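Uncharacterized protein (Pseudomonas aeruginosa PAO1, PDB 6TCB) is of unknown function but binds calcium, and is built from three helices and a small antiparallel sheet. Local coordinates at residues E5-H10 against R31-A36. Residues are numbered along the deposited sequence; the frame is centred on the assembly and turned at random.
Sequences ELFEEH and RPADQA
Phe7 meets Ala33 and Ala36 between helix 3-18 and helix 33-43, the three residues making a compact worked example of how one aromatic ring can bridge backbones that stay well apart. The closest CA atoms, those of Phe7 and Ala33, lie 9.3 Å from each other, and the Phe7 side chain bridges a little over half of that interval. Its CB bond heads for helix 33-43, chi1 (-88°, about 30° past the usual -60° position) sets where the ring sits on that path, and the far end of the ring does the touching. Phe7 CZ comes to 4.2 Å from Ala33 CB and 4.4 Å from Ala36 CB, so the para carbon meets methyls one helical turn apart. Their small side chains let the ring reach the main chain as well: Phe7 CZ is 3.6 Å from Ala33 O, which approaches the ring obliquely, and Phe7 CE2 is 4.0 Å from Ala36 C. The first turn of helix 33-43 follows Pro32, the N-cap residue, which is preceded by a cis peptide bond; Ala36 N donates a hydrogen bond to Pro32 O at 3.1 Å. Asp34 and Gln35 point the other way, and both hydrogen-bond to the second subunit, Asp34 to its Gln35 and Gln35 to its Asp34 and Tyr50. No hydrogen bond or salt bridge joins the two segments; the 108 Å² they bury is a small, largely apolar and nondirectional contact. Phe7 also packs edge-to-face with Phe29, Phe37 and Tyr40 of its own chain, so the alanines are one part of its surroundings and not its whole support.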
loop_
_atom_site.group_PDB
_atom_site.type_symbol
_atom_site.label_atom_id
_atom_site.label_comp_id
_atom_site.label_asym_id
_atom_site.label_seq_id
_atom_site.Cartn_x
_atom_site.Cartn_y
_atom_site.Cartn_z
ATOM N N GLU A 5 18.036 -0.749 14.779
ATOM C CA GLU A 5 18.273 -2.189 14.867
ATOM C C GLU A 5 17.044 -2.978 14.438
ATOM O O GLU A 5 17.163 -4.009 13.765
ATOM C CB GLU A 5 18.671 -2.559 16.297
ATOM N N LEU A 6 15.852 -2.506 14.808
ATOM C CA LEU A 6 14.623 -3.169 14.383
ATOM C C LEU A 6 14.513 -3.162 12.865
ATOM O O LEU A 6 14.217 -4.190 12.242
ATOM C CB LEU A 6 13.428 -2.455 15.006
ATOM C CG LEU A 6 12.084 -3.138 14.778
ATOM C CD1 LEU A 6 11.996 -4.461 15.492
ATOM C CD2 LEU A 6 10.979 -2.185 15.229
ATOM N N PHE A 7 14.762 -2.004 12.256
ATOM C CA PHE A 7 14.717 -1.904 10.802
ATOM C C PHE A 7 15.813 -2.743 10.153
ATOM O O PHE A 7 15.571 -3.404 9.137
ATOM C CB PHE A 7 14.827 -0.442 10.376
ATOM C CG PHE A 7 13.504 0.284 10.297
ATOM C CD1 PHE A 7 12.416 -0.089 11.067
ATOM C CD2 PHE A 7 13.349 1.332 9.418
ATOM C CE1 PHE A 7 11.212 0.594 10.955
ATOM C CE2 PHE A 7 12.152 2.001 9.294
ATOM C CZ PHE A 7 11.089 1.646 10.071
ATOM N N GLU A 8 17.011 -2.766 10.734
ATOM C CA GLU A 8 18.085 -3.558 10.144
ATOM C C GLU A 8 17.750 -5.043 10.142
ATOM O O GLU A 8 17.984 -5.745 9.148
ATOM C CB GLU A 8 19.391 -3.319 10.904
ATOM C CG GLU A 8 20.036 -1.964 10.637
ATOM C CD GLU A 8 20.990 -1.517 11.737
ATOM O OE1 GLU A 8 21.346 -2.339 12.611
ATOM O OE2 GLU A 8 21.381 -0.330 11.723
ATOM N N GLU A 9 17.225 -5.553 11.252
ATOM C CA GLU A 9 16.950 -6.979 11.315
ATOM C C GLU A 9 15.778 -7.354 10.422
ATOM O O GLU A 9 15.796 -8.407 9.777
ATOM C CB GLU A 9 16.715 -7.414 12.755
ATOM C CG GLU A 9 17.929 -7.227 13.646
ATOM C CD GLU A 9 19.134 -8.076 13.275
ATOM O OE1 GLU A 9 19.056 -8.919 12.369
ATOM O OE2 GLU A 9 20.175 -7.881 13.938
ATOM N N HIS A 10 14.736 -6.521 10.379
ATOM C CA HIS A 10 13.630 -6.795 9.464
ATOM C C HIS A 10 14.051 -6.640 8.011
ATOM O O HIS A 10 13.507 -7.333 7.148
ATOM C CB HIS A 10 12.414 -5.960 9.839
ATOM C CG HIS A 10 11.686 -6.520 11.016
ATOM N ND1 HIS A 10 10.741 -7.509 10.893
ATOM C CD2 HIS A 10 11.860 -6.326 12.343
ATOM C CE1 HIS A 10 10.310 -7.855 12.095
ATOM N NE2 HIS A 10 10.978 -7.156 12.992
ATOM N N ARG A 31 2.422 2.888 13.438
ATOM C CA ARG A 31 2.354 3.985 12.487
ATOM C C ARG A 31 3.149 5.166 13.027
ATOM O O ARG A 31 3.048 5.479 14.214
ATOM C CB ARG A 31 0.905 4.406 12.286
ATOM N N PRO A 32 3.948 5.861 12.198
ATOM C CA PRO A 32 4.139 5.742 10.748
ATOM C C PRO A 32 5.328 4.878 10.337
ATOM O O PRO A 32 5.677 4.836 9.163
ATOM C CB PRO A 32 4.390 7.199 10.332
ATOM C CG PRO A 32 5.143 7.760 11.507
ATOM C CD PRO A 32 4.700 7.006 12.748
ATOM N N ALA A 33 5.940 4.183 11.300
ATOM C CA ALA A 33 7.083 3.341 10.977
ATOM C C ALA A 33 6.739 2.258 9.956
ATOM O O ALA A 33 7.616 1.830 9.194
ATOM C CB ALA A 33 7.664 2.707 12.241
ATOM N N ASP A 34 5.490 1.788 9.932
ATOM C CA ASP A 34 5.096 0.786 8.945
ATOM C C ASP A 34 5.347 1.276 7.522
ATOM O O ASP A 34 5.932 0.564 6.696
ATOM C CB ASP A 34 3.646 0.309 9.159
ATOM C CG ASP A 34 2.605 1.428 9.278
ATOM O OD1 ASP A 34 2.894 2.644 9.171
ATOM O OD2 ASP A 34 1.421 1.055 9.502
ATOM N N GLN A 35 4.947 2.509 7.225
ATOM C CA GLN A 35 5.188 3.064 5.898
ATOM C C GLN A 35 6.658 3.404 5.706
ATOM O O GLN A 35 7.214 3.215 4.613
ATOM C CB GLN A 35 4.337 4.319 5.711
ATOM C CG GLN A 35 2.847 4.061 5.809
ATOM C CD GLN A 35 2.018 5.218 5.291
ATOM O OE1 GLN A 35 2.025 5.503 4.092
ATOM N NE2 GLN A 35 1.300 5.889 6.187
ATOM N N ALA A 36 7.304 3.894 6.761
ATOM C CA ALA A 36 8.700 4.293 6.665
ATOM C C ALA A 36 9.597 3.105 6.378
ATOM O O ALA A 36 10.639 3.264 5.733
ATOM C CB ALA A 36 9.131 4.979 7.958
#